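Side-chain contacts in putative sugar isomerase (Parabacteroides distasonis, PDB 3LMZ), which is probably a sugar isomerase or a related enzyme built on the xylose isomerase-like TIM barrel, its true substrate and reaction not being established: residues A[93-98]-A[127-132]; A[103-108]-A[185-190]; A[120-125]-A[156-161]. All coordinates share one frame; numbering follows the deposited sequence. Where two conformers were deposited one is given.

Contact 1 of 3, residues A[93-98]-A[127-132]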
loop_
_atom_site.group_PDB
_atom_site.type_symbol
_atom_site.label_atom_id
_atom_site.label_comp_id
_atom_site.label_asym_id
_atom_site.label_seq_id
_atom_site.Cartn_x
_atom_site.Cartn_y
_atom_site.Cartn_z
ATOM N N ARG A 93 -21.281 -22.174 -23.704
ATOM C CA ARG A 93 -21.451 -22.241 -22.256
ATOM C C ARG A 93 -21.023 -20.950 -21.540
ATOM O O ARG A 93 -21.699 -20.498 -20.583
ATOM C CB ARG A 93 -20.754 -23.452 -21.672
ATOM C CG ARG A 93 -21.502 -24.705 -22.043
ATOM C CD ARG A 93 -20.854 -25.933 -21.566
ATOM N NE ARG A 93 -21.665 -27.085 -21.931
ATOM C CZ ARG A 93 -21.340 -28.340 -21.655
ATOM N NH1 ARG A 93 -20.213 -28.605 -20.999
ATOM N NH2 ARG A 93 -22.145 -29.331 -22.041
ATOM N N ALA A 94 -19.937 -20.325 -22.018
ATOM C CA ALA A 94 -19.449 -19.088 -21.375
ATOM C C ALA A 94 -20.405 -17.901 -21.552
ATOM O O ALA A 94 -20.610 -17.147 -20.639
ATOM C CB ALA A 94 -18.053 -18.744 -21.924
ATOM N N PHE A 95 -20.986 -17.778 -22.749
ATOM C CA PHE A 95 -21.904 -16.676 -23.011
ATOM C C PHE A 95 -23.182 -16.914 -22.191
ATOM O O PHE A 95 -23.721 -15.967 -21.627
ATOM C CB PHE A 95 -22.152 -16.513 -24.525
ATOM C CG PHE A 95 -21.166 -15.644 -25.202
ATOM C CD1 PHE A 95 -19.929 -16.136 -25.524
ATOM C CD2 PHE A 95 -21.436 -14.322 -25.468
ATOM C CE1 PHE A 95 -18.998 -15.324 -26.155
ATOM C CE2 PHE A 95 -20.528 -13.500 -26.102
ATOM C CZ PHE A 95 -19.277 -14.013 -26.432
ATOM N N ASP A 96 -23.678 -18.140 -22.151
ATOM C CA ASP A 96 -24.899 -18.372 -21.377
ATOM C C ASP A 96 -24.643 -18.100 -19.875
ATOM O O ASP A 96 -25.427 -17.426 -19.200
ATOM C CB ASP A 96 -25.439 -19.780 -21.629
ATOM C CG ASP A 96 -26.663 -20.078 -20.810
ATOM O OD1 ASP A 96 -27.640 -19.312 -20.862
ATOM O OD2 ASP A 96 -26.618 -21.086 -20.083
ATOM N N TYR A 97 -23.488 -18.540 -19.382
ATOM C CA TYR A 97 -23.096 -18.260 -17.992
ATOM C C TYR A 97 -23.038 -16.752 -17.718
ATOM O O TYR A 97 -23.656 -16.250 -16.769
ATOM C CB TYR A 97 -21.763 -18.923 -17.768
ATOM C CG TYR A 97 -20.986 -18.511 -16.515
ATOM C CD1 TYR A 97 -21.356 -18.953 -15.250
ATOM C CD2 TYR A 97 -19.760 -17.865 -16.647
ATOM C CE1 TYR A 97 -20.557 -18.676 -14.129
ATOM C CE2 TYR A 97 -18.943 -17.562 -15.535
ATOM C CZ TYR A 97 -19.318 -17.977 -14.298
ATOM O OH TYR A 97 -18.447 -17.746 -13.253
ATOM N N ALA A 98 -22.396 -15.984 -18.618
ATOM C CA ALA A 98 -22.387 -14.544 -18.419
ATOM C C ALA A 98 -23.806 -13.945 -18.286
ATOM O O ALA A 98 -24.079 -13.106 -17.469
ATOM C CB ALA A 98 -21.617 -13.854 -19.490
ATOM N N PHE A 127 -22.680 -8.466 -25.872
ATOM C CA PHE A 127 -21.674 -8.399 -24.817
ATOM C C PHE A 127 -20.325 -7.939 -25.423
ATOM O O PHE A 127 -20.083 -8.120 -26.626
ATOM C CB PHE A 127 -21.415 -9.799 -24.173
ATOM C CG PHE A 127 -22.576 -10.376 -23.415
ATOM C CD1 PHE A 127 -23.631 -9.625 -22.980
ATOM C CD2 PHE A 127 -22.537 -11.735 -23.078
ATOM C CE1 PHE A 127 -24.679 -10.196 -22.249
ATOM C CE2 PHE A 127 -23.557 -12.300 -22.345
ATOM C CZ PHE A 127 -24.606 -11.545 -21.928
ATOM N N HIS A 128 -19.498 -7.311 -24.595
ATOM C CA HIS A 128 -18.103 -7.091 -24.919
ATOM C C HIS A 128 -17.313 -8.323 -24.473
ATOM O O HIS A 128 -17.659 -9.025 -23.522
ATOM C CB HIS A 128 -17.591 -5.820 -24.272
ATOM C CG HIS A 128 -18.019 -4.555 -24.969
ATOM N ND1 HIS A 128 -19.305 -4.059 -24.861
ATOM C CD2 HIS A 128 -17.343 -3.701 -25.770
ATOM C CE1 HIS A 128 -19.389 -2.938 -25.563
ATOM N NE2 HIS A 128 -18.205 -2.689 -26.106
ATOM N N TYR A 129 -16.224 -8.581 -25.189
ATOM C CA TYR A 129 -15.374 -9.722 -25.012
ATOM C C TYR A 129 -13.916 -9.254 -25.049
ATOM O O TYR A 129 -13.467 -8.692 -26.048
ATOM C CB TYR A 129 -15.612 -10.739 -26.131
ATOM C CG TYR A 129 -14.961 -12.076 -25.931
ATOM C CD1 TYR A 129 -13.606 -12.243 -26.202
ATOM C CD2 TYR A 129 -15.665 -13.202 -25.530
ATOM C CE1 TYR A 129 -12.988 -13.471 -26.041
ATOM C CE2 TYR A 129 -15.064 -14.420 -25.368
ATOM C CZ TYR A 129 -13.740 -14.567 -25.670
ATOM O OH TYR A 129 -13.145 -15.795 -25.511
ATOM N N ALA A 130 -13.201 -9.445 -23.942
ATOM C CA ALA A 130 -11.854 -8.931 -23.749
ATOM C C ALA A 130 -10.886 -10.114 -23.685
ATOM O O ALA A 130 -10.947 -10.882 -22.749
ATOM C CB ALA A 130 -11.760 -8.111 -22.451
ATOM N N ILE A 131 -10.020 -10.236 -24.682
ATOM C CA ILE A 131 -9.042 -11.337 -24.778
ATOM C C ILE A 131 -7.840 -11.018 -23.850
ATOM O O ILE A 131 -7.199 -9.950 -23.969
ATOM C CB ILE A 131 -8.535 -11.543 -26.220
ATOM C CG1 ILE A 131 -9.685 -11.953 -27.140
ATOM C CG2 ILE A 131 -7.399 -12.585 -26.218
ATOM C CD1 ILE A 131 -9.436 -11.808 -28.591
ATOM N N HIS A 132 -7.531 -11.951 -22.935
ATOM C CA HIS A 132 -6.395 -11.745 -22.000
ATOM C C HIS A 132 -5.066 -12.105 -22.657
ATOM O O HIS A 132 -4.758 -13.276 -22.805
ATOM C CB HIS A 132 -6.573 -12.524 -20.677
ATOM C CG HIS A 132 -5.573 -12.121 -19.644
ATOM N ND1 HIS A 132 -5.131 -12.945 -18.636
ATOM C CD2 HIS A 132 -4.902 -10.952 -19.480
ATOM C CE1 HIS A 132 -4.233 -12.308 -17.901
ATOM N NE2 HIS A 132 -4.064 -11.093 -18.387
#
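Three aromatic rings and a methyl group carry most of this buried contact, in which Phe95 of helix 88-101 reaches over to Phe127 and Tyr129, while Ala98, one turn further along the same helix, meets Phe127. The side-chain pairs are all apolar.

Among the ring-to-ring contacts, Phe95 does most of the work. The CD2-CE2 bond of its ring lies by Phe127, where CD2 of Phe95 and CD2 of Phe127 are 3.7 Å apart; the two side chains run past each other in opposite directions. The far end of the Phe95 ring goes to Tyr129 instead: Phe95 CZ lies 3.8 Å from Tyr129 CD2, and here the side chains cross at nearly a right angle. The plane of the Phe95 ring is nearly parallel to those of the other two, but the rings are displaced from one another. Phe95 has CG anti to its carbonyl carbon (chi1 -87°), which carries the ring off the flank of the helix toward the strand. A phenylalanine suits this place because one flat, apolar group can touch two residues of the strand side at once.

The methyl contact is smaller. CB of Ala98 sits 3.8 Å from CE2 of Phe127, and the short side chain lets this ring come close to the helix. The same CE2 also approaches a backbone oxygen, Phe95 O, at 3.7 Å; that oxygen lies at the edge of the Phe127 ring and in its plane.

Ile106 of strand 105-110 touches Phe95, Ala98 and Phe127 alike, and Tyr125 adds a further ring beside Phe95 and Phe127. Helix 88-101 thus packs on the outer side of the barrel against strand 128-132, with helix 115-125 alongside, where Val118 and Val122 touch Tyr129.

Contact 2 of 3, residues A[103-108]-A[185-190]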
loop_
_atom_site.group_PDB
_atom_site.type_symbol
_atom_site.label_atom_id
_atom_site.label_comp_id
_atom_site.label_asym_id
_atom_site.label_seq_id
_atom_site.Cartn_x
_atom_site.Cartn_y
_atom_site.Cartn_z
ATOM N N VAL A 103 -23.744 -10.218 -16.172
ATOM C CA VAL A 103 -22.688 -9.328 -16.665
ATOM C C VAL A 103 -22.769 -9.170 -18.199
ATOM O O VAL A 103 -23.467 -9.945 -18.879
ATOM C CB VAL A 103 -21.284 -9.785 -16.253
ATOM C CG1 VAL A 103 -21.185 -9.815 -14.724
ATOM C CG2 VAL A 103 -20.923 -11.107 -16.885
ATOM N N LYS A 104 -22.113 -8.127 -18.714
ATOM C CA LYS A 104 -22.092 -7.854 -20.154
ATOM C C LYS A 104 -20.674 -7.822 -20.699
ATOM O O LYS A 104 -20.468 -7.340 -21.831
ATOM C CB LYS A 104 -22.854 -6.576 -20.471
ATOM C CG LYS A 104 -24.277 -6.727 -19.991
ATOM C CD LYS A 104 -25.244 -5.807 -20.619
ATOM C CE LYS A 104 -26.659 -6.092 -20.004
ATOM N NZ LYS A 104 -26.631 -6.622 -18.560
ATOM N N LEU A 105 -19.721 -8.283 -19.880
ATOM C CA LEU A 105 -18.291 -8.315 -20.251
ATOM C C LEU A 105 -17.746 -9.687 -19.844
ATOM O O LEU A 105 -17.868 -10.156 -18.698
ATOM C CB LEU A 105 -17.494 -7.219 -19.511
ATOM C CG LEU A 105 -15.972 -7.199 -19.689
ATOM C CD1 LEU A 105 -15.592 -7.067 -21.123
ATOM C CD2 LEU A 105 -15.319 -6.066 -18.797
ATOM N N ILE A 106 -17.134 -10.313 -20.841
ATOM C CA ILE A 106 -16.500 -11.613 -20.715
ATOM C C ILE A 106 -15.005 -11.431 -21.037
ATOM O O ILE A 106 -14.653 -10.855 -22.063
ATOM C CB ILE A 106 -17.081 -12.648 -21.711
ATOM C CG1 ILE A 106 -18.550 -12.906 -21.424
ATOM C CG2 ILE A 106 -16.256 -13.947 -21.709
ATOM C CD1 ILE A 106 -19.270 -13.845 -22.494
ATOM N N VAL A 107 -14.151 -11.840 -20.098
ATOM C CA VAL A 107 -12.701 -11.907 -20.297
ATOM C C VAL A 107 -12.419 -13.367 -20.698
ATOM O O VAL A 107 -12.767 -14.331 -20.014
ATOM C CB VAL A 107 -11.936 -11.440 -19.056
ATOM C CG1 VAL A 107 -10.418 -11.393 -19.387
ATOM C CG2 VAL A 107 -12.462 -10.032 -18.580
ATOM N N GLY A 108 -11.816 -13.532 -21.880
ATOM C CA GLY A 108 -11.662 -14.851 -22.503
ATOM C C GLY A 108 -10.299 -15.105 -23.107
ATOM O O GLY A 108 -9.523 -14.157 -23.335
ATOM N N VAL A 185 -9.767 -1.681 -25.915
ATOM C CA VAL A 185 -9.342 -2.111 -24.575
ATOM C C VAL A 185 -10.583 -2.063 -23.667
ATOM O O VAL A 185 -11.113 -0.974 -23.345
ATOM C CB VAL A 185 -8.223 -1.223 -23.994
ATOM C CG1 VAL A 185 -7.879 -1.608 -22.543
ATOM C CG2 VAL A 185 -6.950 -1.278 -24.909
ATOM N N PHE A 186 -11.063 -3.251 -23.271
ATOM C CA PHE A 186 -12.321 -3.341 -22.530
ATOM C C PHE A 186 -12.136 -3.714 -21.078
ATOM O O PHE A 186 -13.086 -3.700 -20.298
ATOM C CB PHE A 186 -13.316 -4.267 -23.275
ATOM C CG PHE A 186 -13.667 -3.763 -24.660
ATOM C CD1 PHE A 186 -13.964 -2.414 -24.887
ATOM C CD2 PHE A 186 -13.629 -4.612 -25.755
ATOM C CE1 PHE A 186 -14.268 -1.947 -26.149
ATOM C CE2 PHE A 186 -13.907 -4.131 -27.003
ATOM C CZ PHE A 186 -14.223 -2.808 -27.193
ATOM N N ASP A 187 -10.922 -4.119 -20.744
ATOM C CA ASP A 187 -10.563 -4.477 -19.359
ATOM C C ASP A 187 -9.063 -4.324 -19.241
ATOM O O ASP A 187 -8.336 -4.222 -20.246
ATOM C CB ASP A 187 -10.991 -5.911 -19.045
ATOM C CG ASP A 187 -10.897 -6.284 -17.573
ATOM O OD1 ASP A 187 -11.557 -5.604 -16.783
ATOM O OD2 ASP A 187 -10.324 -7.328 -17.310
HETATM N N MSE A 188 -8.563 -4.299 -18.003
HETATM C CA MSE A 188 -7.139 -4.146 -17.810
HETATM C C MSE A 188 -6.771 -4.912 -16.541
HETATM O O MSE A 188 -7.471 -4.802 -15.537
HETATM C CB MSE A 188 -6.777 -2.687 -17.584
HETATM C CG MSE A 188 -5.300 -2.381 -17.677
HETATM SE SE MSE A 188 -4.926 -0.484 -17.336
HETATM C CE MSE A 188 -6.098 0.124 -18.885
ATOM N N HIS A 189 -5.649 -5.638 -16.619
ATOM C CA HIS A 189 -4.982 -6.171 -15.421
ATOM C C HIS A 189 -3.793 -5.267 -15.142
ATOM O O HIS A 189 -2.843 -5.166 -15.963
ATOM C CB HIS A 189 -4.565 -7.638 -15.635
ATOM C CG HIS A 189 -5.722 -8.587 -15.662
ATOM N ND1 HIS A 189 -5.575 -9.956 -15.735
ATOM C CD2 HIS A 189 -7.051 -8.355 -15.530
ATOM C CE1 HIS A 189 -6.778 -10.521 -15.690
ATOM N NE2 HIS A 189 -7.691 -9.577 -15.561
ATOM N N ILE A 190 -3.791 -4.715 -13.927
ATOM C CA ILE A 190 -2.660 -3.957 -13.384
ATOM C C ILE A 190 -1.834 -4.900 -12.548
ATOM O O ILE A 190 -2.375 -5.803 -11.892
ATOM C CB ILE A 190 -3.084 -2.674 -12.623
ATOM C CG1 ILE A 190 -4.092 -2.974 -11.514
ATOM C CG2 ILE A 190 -3.691 -1.647 -13.622
ATOM C CD1 ILE A 190 -4.263 -1.830 -10.568
#
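Leu105 and Val107 of strand 105-110 reach across to Phe186 and Asp187 of strand 185-193, and the contact divides into a purely apolar part and a part where methyl groups meet oxygens.

The apolar part is slight: Leu105 CD1 lies 4.2 Å from Phe186 CB. The Phe186 ring itself turns away from this strand and meets His128 edge-to-face, so Leu105 packs on the root of the side chain and on the backbone beside it.

The methyl-to-oxygen contacts are closer. CD2 of Leu105 comes within 3.6 Å of the carbonyl oxygen Phe186 O; with CG anti to its backbone N (chi1 175°), the leucine extends both methyls toward the other strand. Further along, Val107 CG2 rests 3.7 Å from Asp187 OD2.

These strands are not neighbours in the sheet. They belong to a TIM barrel, in which parallel strands close into a cylinder, and strands 128-132 and 158-163 lie between them; the contact therefore spans the barrel interior. The axes of segments 105-108 and 185-190 pass 8.3 Å apart at closest, their directions 58° apart, and the inward-pointing side chains fill the distance. Leucine and valine suit such a place, being compact groups that can pack without polar partners.

Asp187 places a buried carboxylate beside the leucine and valine methyls, with Cys161 of strand 158-163 as a further neighbour. Its OD1 is hydrogen-bonded to the hydroxyl of Tyr78, which helps to fix the rotation of the carboxylate.

Contact 3 of 3, residues A[120-125]-A[156-161]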
loop_
_atom_site.group_PDB
_atom_site.type_symbol
_atom_site.label_atom_id
_atom_site.label_comp_id
_atom_site.label_asym_id
_atom_site.label_seq_id
_atom_site.Cartn_x
_atom_site.Cartn_y
_atom_site.Cartn_z
ATOM N N LYS A 120 -19.837 -14.053 -33.804
ATOM C CA LYS A 120 -21.243 -14.464 -33.849
ATOM C C LYS A 120 -21.910 -14.299 -32.477
ATOM O O LYS A 120 -23.039 -13.773 -32.351
ATOM C CB LYS A 120 -21.341 -15.953 -34.288
ATOM C CG LYS A 120 -22.710 -16.453 -34.527
ATOM C CD LYS A 120 -22.730 -17.978 -34.765
ATOM C CE LYS A 120 -23.052 -18.332 -36.124
ATOM N NZ LYS A 120 -23.121 -19.826 -36.268
ATOM N N LYS A 121 -21.210 -14.680 -31.398
ATOM C CA LYS A 121 -21.801 -14.673 -30.066
ATOM C C LYS A 121 -21.911 -13.249 -29.471
ATOM O O LYS A 121 -22.950 -12.937 -28.873
ATOM C CB LYS A 121 -21.027 -15.631 -29.136
ATOM C CG LYS A 121 -21.311 -17.116 -29.458
ATOM C CD LYS A 121 -22.688 -17.522 -28.901
ATOM C CE LYS A 121 -23.190 -18.856 -29.370
ATOM N NZ LYS A 121 -24.456 -19.227 -28.610
ATOM N N VAL A 122 -20.952 -12.370 -29.765
ATOM C CA VAL A 122 -21.107 -11.021 -29.285
ATOM C C VAL A 122 -22.294 -10.372 -29.979
ATOM O O VAL A 122 -22.982 -9.567 -29.330
ATOM C CB VAL A 122 -19.839 -10.077 -29.358
ATOM C CG1 VAL A 122 -18.671 -10.611 -28.524
ATOM C CG2 VAL A 122 -19.362 -9.843 -30.756
ATOM N N LYS A 123 -22.603 -10.721 -31.245
ATOM C CA LYS A 123 -23.795 -10.194 -31.926
ATOM C C LYS A 123 -25.087 -10.722 -31.311
ATOM O O LYS A 123 -26.053 -9.999 -31.153
ATOM C CB LYS A 123 -23.719 -10.556 -33.408
ATOM C CG LYS A 123 -22.676 -9.732 -34.157
ATOM C CD LYS A 123 -22.533 -10.187 -35.618
ATOM C CE LYS A 123 -21.811 -9.179 -36.495
ATOM N NZ LYS A 123 -20.371 -8.856 -36.084
ATOM N N GLU A 124 -25.089 -12.005 -30.963
ATOM C CA GLU A 124 -26.249 -12.657 -30.408
ATOM C C GLU A 124 -26.604 -12.092 -29.043
ATOM O O GLU A 124 -27.788 -11.886 -28.710
ATOM C CB GLU A 124 -25.997 -14.164 -30.318
ATOM C CG GLU A 124 -27.123 -14.914 -29.666
ATOM C CD GLU A 124 -26.888 -16.386 -29.471
ATOM O OE1 GLU A 124 -25.783 -16.882 -29.780
ATOM O OE2 GLU A 124 -27.821 -17.076 -28.970
ATOM N N TYR A 125 -25.614 -11.823 -28.202
ATOM C CA TYR A 125 -25.816 -11.469 -26.799
ATOM C C TYR A 125 -25.638 -9.972 -26.496
ATOM O O TYR A 125 -26.061 -9.498 -25.437
ATOM C CB TYR A 125 -24.874 -12.251 -25.886
ATOM C CG TYR A 125 -25.271 -13.653 -25.648
ATOM C CD1 TYR A 125 -24.990 -14.622 -26.599
ATOM C CD2 TYR A 125 -25.944 -14.034 -24.501
ATOM C CE1 TYR A 125 -25.381 -15.931 -26.416
ATOM C CE2 TYR A 125 -26.324 -15.341 -24.277
ATOM C CZ TYR A 125 -26.056 -16.299 -25.245
ATOM O OH TYR A 125 -26.459 -17.600 -25.045
ATOM N N PRO A 156 -16.763 -4.674 -33.347
ATOM C CA PRO A 156 -16.191 -3.694 -32.431
ATOM C C PRO A 156 -16.224 -4.090 -30.954
ATOM O O PRO A 156 -15.462 -3.521 -30.144
ATOM C CB PRO A 156 -17.060 -2.484 -32.662
ATOM C CG PRO A 156 -17.551 -2.610 -33.994
ATOM C CD PRO A 156 -17.746 -4.064 -34.258
ATOM N N ARG A 157 -17.112 -5.029 -30.564
ATOM C CA ARG A 157 -17.217 -5.493 -29.197
ATOM C C ARG A 157 -16.173 -6.537 -28.743
ATOM O O ARG A 157 -16.173 -6.940 -27.597
ATOM C CB ARG A 157 -18.641 -5.981 -28.949
ATOM C CG ARG A 157 -19.696 -4.882 -28.945
ATOM C CD ARG A 157 -21.089 -5.430 -29.071
ATOM N NE ARG A 157 -21.310 -6.013 -30.399
ATOM C CZ ARG A 157 -22.491 -6.326 -30.905
ATOM N NH1 ARG A 157 -23.625 -6.112 -30.232
ATOM N NH2 ARG A 157 -22.578 -6.813 -32.152
ATOM N N ILE A 158 -15.295 -6.950 -29.664
ATOM C CA ILE A 158 -14.208 -7.840 -29.377
ATOM C C ILE A 158 -12.913 -7.039 -29.261
ATOM O O ILE A 158 -12.545 -6.275 -30.121
ATOM C CB ILE A 158 -14.023 -8.912 -30.432
ATOM C CG1 ILE A 158 -15.317 -9.690 -30.685
ATOM C CG2 ILE A 158 -12.917 -9.833 -29.969
ATOM C CD1 ILE A 158 -15.262 -10.687 -31.881
ATOM N N GLY A 159 -12.249 -7.179 -28.119
ATOM C CA GLY A 159 -10.973 -6.504 -27.888
ATOM C C GLY A 159 -10.080 -7.280 -26.937
ATOM O O GLY A 159 -10.078 -8.498 -26.919
HETATM N N MSE A 160 -9.408 -6.513 -26.101
HETATM C CA MSE A 160 -8.385 -7.019 -25.183
HETATM C C MSE A 160 -8.641 -6.629 -23.742
HETATM O O MSE A 160 -9.265 -5.609 -23.432
HETATM C CB MSE A 160 -6.962 -6.540 -25.580
HETATM C CG MSE A 160 -6.681 -5.052 -25.343
HETATM SE SE MSE A 160 -4.967 -4.582 -26.055
HETATM C CE MSE A 160 -5.462 -4.608 -27.901
ATOM N N CYS A 161 -8.144 -7.529 -22.864
ATOM C CA CYS A 161 -7.829 -7.264 -21.455
ATOM C C CYS A 161 -6.342 -6.925 -21.507
ATOM O O CYS A 161 -5.462 -7.797 -21.704
ATOM C CB CYS A 161 -8.130 -8.494 -20.562
ATOM S SG CYS A 161 -7.493 -8.148 -18.935
HETATM O O HOH W 1 -26.215 -7.296 -31.002
#
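Arg157 spreads its guanidinium over the backbone of helix 115-125 near that helix's C-terminal end. The carbonyl oxygen Val122 O sits over the centre of one guanidinium face, 3.6 Å above its plane. A bend at chi3 (-68°) lays the group along the helix, and Arg157 NH2 comes within 3.5 Å of Lys123 CG, the arginine passing across the lysine chain. At the edge of the guanidinium, in its plane, a water accepts from Arg157 NH1 at 3.0 Å and donates to Lys123 O at 2.7 Å, bridging the arginine side chain to the helix backbone.

Acidic residues supply the stronger ties. Asp155 forms salt bridges with both Arg157 NH2 and Lys123 NZ, which probably offsets the like charges of those groups, 5.0 Å apart; Asp126 pairs with Arg157 NH1, and Asp119 with Lys123 NZ. Arginine suits this partly exposed place because its flat guanidinium can cover a backbone carbonyl with a face while N-H groups pointing outward in its plane serve other partners. A leucine here would probably cost Asp155 and Asp126 their salt bridges with the guanidinium, lose the water's tie to Lys123 O and uncover the carbonyl of Val122.

In this TIM barrel the helix is an outer one, and the chain passes from its end through strand 128-132 before reaching strand 158-163, so the contact links a helix to the strand after next.

Ile158 begins the strand and gives the contact its buried side. Its CG1 lies 4.0 Å from Val122 CG2 and 4.1 Å from Val122 CG1. Branched, apolar residues suit this helix-to-sheet layer, where Phe95 also touches Val122.

Overall arrangement
The contacts meet around strand 128-132, which pairs with strand 105-110 of contact 2 on one edge and strand 158-163 of contact 3 on the other; Ala130 N to Ile106 O and Ile131 N to Gly159 O are both 2.8 Å, probable hydrogen bonds. Contacts 1 and 3, centres about 8 Å apart, lie in the outer layer between helices and sheet, whereas contact 2, its centre about 9 Å from that of contact 1, lies inside the barrel. His132 and His189 bring contacts 1 and 2 together there, with NE2 of His132 3.3 Å from ND1 of His189; a citrate, probably from crystallisation, is hydrogen-bonded to ND1 of His132, consistent with a substrate pocket nearby.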